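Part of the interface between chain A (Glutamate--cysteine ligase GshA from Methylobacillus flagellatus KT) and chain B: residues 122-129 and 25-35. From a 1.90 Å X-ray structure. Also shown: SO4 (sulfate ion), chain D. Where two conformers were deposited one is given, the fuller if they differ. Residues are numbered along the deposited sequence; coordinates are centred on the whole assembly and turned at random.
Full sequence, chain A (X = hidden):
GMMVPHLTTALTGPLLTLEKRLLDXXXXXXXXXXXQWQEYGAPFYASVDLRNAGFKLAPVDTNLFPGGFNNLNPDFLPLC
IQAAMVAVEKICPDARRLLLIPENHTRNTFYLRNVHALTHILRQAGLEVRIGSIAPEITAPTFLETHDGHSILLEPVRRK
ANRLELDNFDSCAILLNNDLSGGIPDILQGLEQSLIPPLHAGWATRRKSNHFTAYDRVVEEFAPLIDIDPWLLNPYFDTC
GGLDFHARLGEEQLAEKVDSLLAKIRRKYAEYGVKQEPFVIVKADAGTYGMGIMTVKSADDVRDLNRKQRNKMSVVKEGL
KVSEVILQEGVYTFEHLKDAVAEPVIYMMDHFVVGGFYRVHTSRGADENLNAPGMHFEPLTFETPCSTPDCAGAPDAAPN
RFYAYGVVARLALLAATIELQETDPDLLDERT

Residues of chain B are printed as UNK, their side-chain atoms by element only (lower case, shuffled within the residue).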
# COMPACT_ATOMS: atom_id res chain seq x y z
N LEU A 122 1.60 -13.05 -4.04
CA LEU A 122 3.00 -12.92 -4.38
C LEU A 122 3.21 -12.80 -5.91
O LEU A 122 4.07 -12.06 -6.35
CB LEU A 122 3.80 -14.10 -3.82
CG LEU A 122 3.82 -14.24 -2.28
CD1 LEU A 122 4.36 -15.62 -1.87
CD2 LEU A 122 4.63 -13.14 -1.63
N ARG A 123 2.40 -13.52 -6.70
CA ARG A 123 2.44 -13.41 -8.16
C ARG A 123 1.95 -12.03 -8.62
O ARG A 123 2.52 -11.44 -9.56
CB ARG A 123 1.59 -14.51 -8.82
CG ARG A 123 2.30 -15.90 -8.72
CD ARG A 123 1.51 -17.01 -9.37
NE ARG A 123 2.27 -18.26 -9.25
CZ ARG A 123 1.77 -19.48 -9.15
NH1 ARG A 123 0.45 -19.68 -9.16
NH2 ARG A 123 2.60 -20.53 -9.05
N GLN A 124 0.87 -11.57 -8.01
CA GLN A 124 0.36 -10.20 -8.30
C GLN A 124 1.37 -9.11 -7.92
O GLN A 124 1.39 -8.05 -8.53
CB GLN A 124 -0.98 -9.94 -7.64
CG GLN A 124 -2.15 -10.88 -8.09
CD GLN A 124 -2.79 -10.48 -9.38
OE1 GLN A 124 -2.24 -10.67 -10.45
NE2 GLN A 124 -3.96 -9.90 -9.27
N ALA A 125 2.25 -9.41 -6.97
CA ALA A 125 3.35 -8.53 -6.62
C ALA A 125 4.49 -8.59 -7.62
O ALA A 125 5.45 -7.84 -7.50
CB ALA A 125 3.86 -8.80 -5.14
N GLY A 126 4.36 -9.44 -8.62
CA GLY A 126 5.31 -9.49 -9.72
C GLY A 126 6.44 -10.50 -9.59
O GLY A 126 7.46 -10.36 -10.23
N LEU A 127 6.27 -11.47 -8.70
CA LEU A 127 7.24 -12.55 -8.56
C LEU A 127 6.79 -13.81 -9.33
O LEU A 127 5.60 -14.08 -9.45
CB LEU A 127 7.43 -12.86 -7.10
CG LEU A 127 8.09 -11.78 -6.26
CD1 LEU A 127 7.90 -12.13 -4.78
CD2 LEU A 127 9.61 -11.64 -6.63
N GLU A 128 7.76 -14.55 -9.87
CA GLU A 128 7.52 -15.91 -10.35
C GLU A 128 7.65 -16.79 -9.12
O GLU A 128 8.70 -16.78 -8.48
CB GLU A 128 8.54 -16.23 -11.45
CG GLU A 128 8.37 -17.56 -12.11
CD GLU A 128 9.56 -17.89 -13.08
OE1 GLU A 128 10.20 -16.91 -13.60
OE2 GLU A 128 9.83 -19.11 -13.27
N VAL A 129 6.60 -17.53 -8.77
CA VAL A 129 6.56 -18.26 -7.48
C VAL A 129 6.30 -19.73 -7.77
O VAL A 129 5.46 -20.04 -8.61
CB VAL A 129 5.40 -17.75 -6.59
CG1 VAL A 129 5.35 -18.52 -5.23
CG2 VAL A 129 5.53 -16.24 -6.37
N UNK B 25 4.30 -11.07 -19.97
CA UNK B 25 5.58 -10.59 -19.42
C UNK B 25 5.40 -9.94 -18.04
O UNK B 25 6.21 -9.12 -17.65
c UNK B 25 6.18 -9.57 -20.39
o UNK B 25 7.79 -10.89 -21.54
n UNK B 25 6.04 -10.10 -22.79
c UNK B 25 6.75 -10.22 -21.63
N UNK B 26 4.36 -10.31 -17.31
CA UNK B 26 3.97 -9.56 -16.11
C UNK B 26 5.07 -9.52 -15.02
O UNK B 26 5.47 -8.44 -14.60
c UNK B 26 2.58 -10.01 -15.62
c UNK B 26 1.57 -8.45 -11.70
se UNK B 26 2.60 -9.74 -12.75
c UNK B 26 2.01 -9.13 -14.53
N UNK B 27 5.63 -10.66 -14.63
CA UNK B 27 6.73 -10.57 -13.66
C UNK B 27 7.99 -9.84 -14.20
O UNK B 27 8.66 -9.12 -13.45
c UNK B 27 5.13 -12.04 -14.83
c UNK B 27 7.06 -12.03 -13.33
c UNK B 27 6.10 -12.90 -14.15
N UNK B 28 8.32 -10.04 -15.47
CA UNK B 28 9.45 -9.31 -16.06
C UNK B 28 9.24 -7.81 -16.00
O UNK B 28 10.19 -7.06 -15.68
n UNK B 28 11.53 -9.86 -20.18
n UNK B 28 12.93 -11.67 -20.17
c UNK B 28 11.74 -11.15 -19.92
n UNK B 28 10.77 -11.93 -19.47
c UNK B 28 9.74 -9.77 -17.51
c UNK B 28 10.29 -9.16 -19.93
c UNK B 28 10.24 -8.69 -18.46
N UNK B 29 8.04 -7.37 -16.31
CA UNK B 29 7.67 -5.95 -16.24
C UNK B 29 7.79 -5.39 -14.82
O UNK B 29 8.38 -4.33 -14.61
c UNK B 29 4.86 -6.18 -18.92
c UNK B 29 6.27 -5.72 -16.82
c UNK B 29 6.27 -5.94 -18.36
c UNK B 29 5.68 -4.30 -16.42
N UNK B 30 7.22 -6.09 -13.84
CA UNK B 30 7.26 -5.60 -12.47
C UNK B 30 8.70 -5.59 -11.91
O UNK B 30 9.11 -4.64 -11.21
c UNK B 30 4.85 -6.28 -12.04
c UNK B 30 4.29 -4.86 -11.98
c UNK B 30 6.31 -6.41 -11.59
o UNK B 30 4.87 -3.98 -11.29
o UNK B 30 3.27 -4.62 -12.65
N UNK B 31 9.49 -6.60 -12.24
CA UNK B 31 10.90 -6.61 -11.89
C UNK B 31 11.64 -5.44 -12.54
O UNK B 31 12.43 -4.75 -11.89
c UNK B 31 11.56 -7.93 -12.32
n UNK B 31 13.96 -7.68 -13.02
c UNK B 31 15.17 -7.75 -12.48
n UNK B 31 15.04 -8.04 -11.20
c UNK B 31 13.02 -7.96 -12.05
c UNK B 31 13.70 -8.14 -10.90
N UNK B 32 11.32 -5.16 -13.81
CA UNK B 32 11.96 -4.03 -14.50
C UNK B 32 11.61 -2.71 -13.81
O UNK B 32 12.49 -1.88 -13.55
n UNK B 32 13.56 -1.78 -18.09
c UNK B 32 10.38 -1.03 -16.71
c UNK B 32 10.11 0.23 -17.20
c UNK B 32 12.24 0.34 -18.36
c UNK B 32 11.05 0.91 -18.02
c UNK B 32 11.56 -4.03 -15.97
c UNK B 32 11.57 -1.65 -17.07
c UNK B 32 12.16 -2.92 -16.79
c UNK B 32 12.49 -0.95 -17.88
c UNK B 32 13.36 -2.95 -17.43
N UNK B 33 10.34 -2.50 -13.47
CA UNK B 33 9.97 -1.26 -12.78
C UNK B 33 10.72 -1.14 -11.46
O UNK B 33 11.23 -0.06 -11.12
c UNK B 33 7.06 1.23 -15.08
c UNK B 33 6.08 0.47 -15.68
c UNK B 33 7.63 -0.62 -13.65
c UNK B 33 6.65 -1.39 -14.27
c UNK B 33 7.82 0.69 -14.06
c UNK B 33 5.86 -0.85 -15.28
c UNK B 33 8.46 -1.20 -12.51
N UNK B 34 10.78 -2.22 -10.68
CA UNK B 34 11.54 -2.16 -9.42
C UNK B 34 12.99 -1.75 -9.64
O UNK B 34 13.50 -0.92 -8.86
c UNK B 34 10.14 -3.56 -7.85
n UNK B 34 7.62 -5.96 -7.25
n UNK B 34 8.60 -7.73 -8.29
n UNK B 34 9.93 -6.05 -7.57
c UNK B 34 10.17 -4.78 -6.92
c UNK B 34 8.71 -6.59 -7.71
c UNK B 34 11.46 -3.46 -8.62
N UNK B 35 13.66 -2.28 -10.68
CA UNK B 35 15.01 -1.83 -10.99
C UNK B 35 15.03 -0.32 -11.29
O UNK B 35 15.95 0.37 -10.84
c UNK B 35 15.61 -2.58 -12.18
o UNK B 35 15.65 -3.94 -11.84
S SO4 D . -2.41 -17.30 -9.38
O1 SO4 D . -3.79 -17.63 -9.11
O2 SO4 D . -2.16 -15.84 -9.51
O3 SO4 D . -1.77 -17.80 -8.16
O4 SO4 D . -1.72 -17.99 -10.46
O HOH W 1 10.45 -9.08 -9.29

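Position 25 of chain B carries two side-chain carbons, the second bearing one oxygen and one nitrogen, and lies out of reach of the chain A stretch. It is an amide at the N-cap of the helix: N25(B), whose side chain makes no capping bond, although its backbone O accepts from the N of position 29 at 2.9 Å.

Position 26 has an unbranched chain of two carbons, a selenium and a terminal carbon. The selenium lies 3.6 Å from R123(A) O, and the terminal carbon 3.2 Å from Q124(A) O. This is selenomethionine, M26(B); its CA-to-CB bond points sideways, but the end of the side chain comes nearer to the last turn of the chain A helix.

At position 27 three carbons close a ring onto the backbone N. Its CA packs 3.5 Å from G126(A) O, and its CB is 4.3 Å from E128(A) N. The ring identifies P27(B), which, lacking an amide hydrogen, fits the first turn of a helix, where no such donor is needed.

Position 28 shows three carbons, a nitrogen and a carbon with two more nitrogens. The CA-to-CB bond points away from the chain A stretch, with which the residue makes no contact; this is R28(B), exposed and deposited in two conformers. Position 29 has four carbons, forked at the first, with one arm two carbons long: I29(B), buried but without contact to the stretch.

Position 30 has three carbons, the third carrying two oxygens. Its CB lies 3.7 Å from G126(A) CA, while the carboxylate leads away. It is E30(B), and both its oxygens are hydrogen-bonded elsewhere in the structure.

Position 31 has one carbon and a five-membered ring of three carbons and two nitrogens, and makes no contact with the chain A stretch; it is H31(B), and its CA-to-CB bond points sideways. Position 32 has one carbon, then fused five- and six-membered rings that hold eight carbons and one nitrogen, out of reach of the stretch: W32(B). Position 33, a carbon with a six-carbon ring, is likewise out of reach and is F33(B).

Position 34 repeats the pattern of three carbons, a nitrogen and a carbon with two nitrogens, but its CA-to-CB bond points toward the chain A stretch, where both terminal nitrogens approach A125(A) O. It is R34(B): NH1 donates to A125(A) O at 2.9 Å and NH2 to the same A125(A) O at 3.2 Å. R34(B) NH2 also donates to the O of water 1 at 2.5 Å. Position 35, one carbon and one oxygen, out of reach, is S35(B).

The contact rests on the end of a helix in chain A. G126(A) closes it in a Schellman motif with positive phi, its N bonding to R123(A) O at 2.9 Å and the L127(A) N to L122(A) O at 3.3 Å. An ideal CB on G126(A) would clash with E30(B) CB at 2.4 Å and would also be jammed against the preceding carbonyl; glycine therefore satisfies both the turn and the close packing. The helix of chain B passes over this bare backbone, M26(B), P27(B) and E30(B) supplying packing and R34(B) holding the carbonyl of A125(A).

Chain B, residues 25-35: NMPRIEHWFRS
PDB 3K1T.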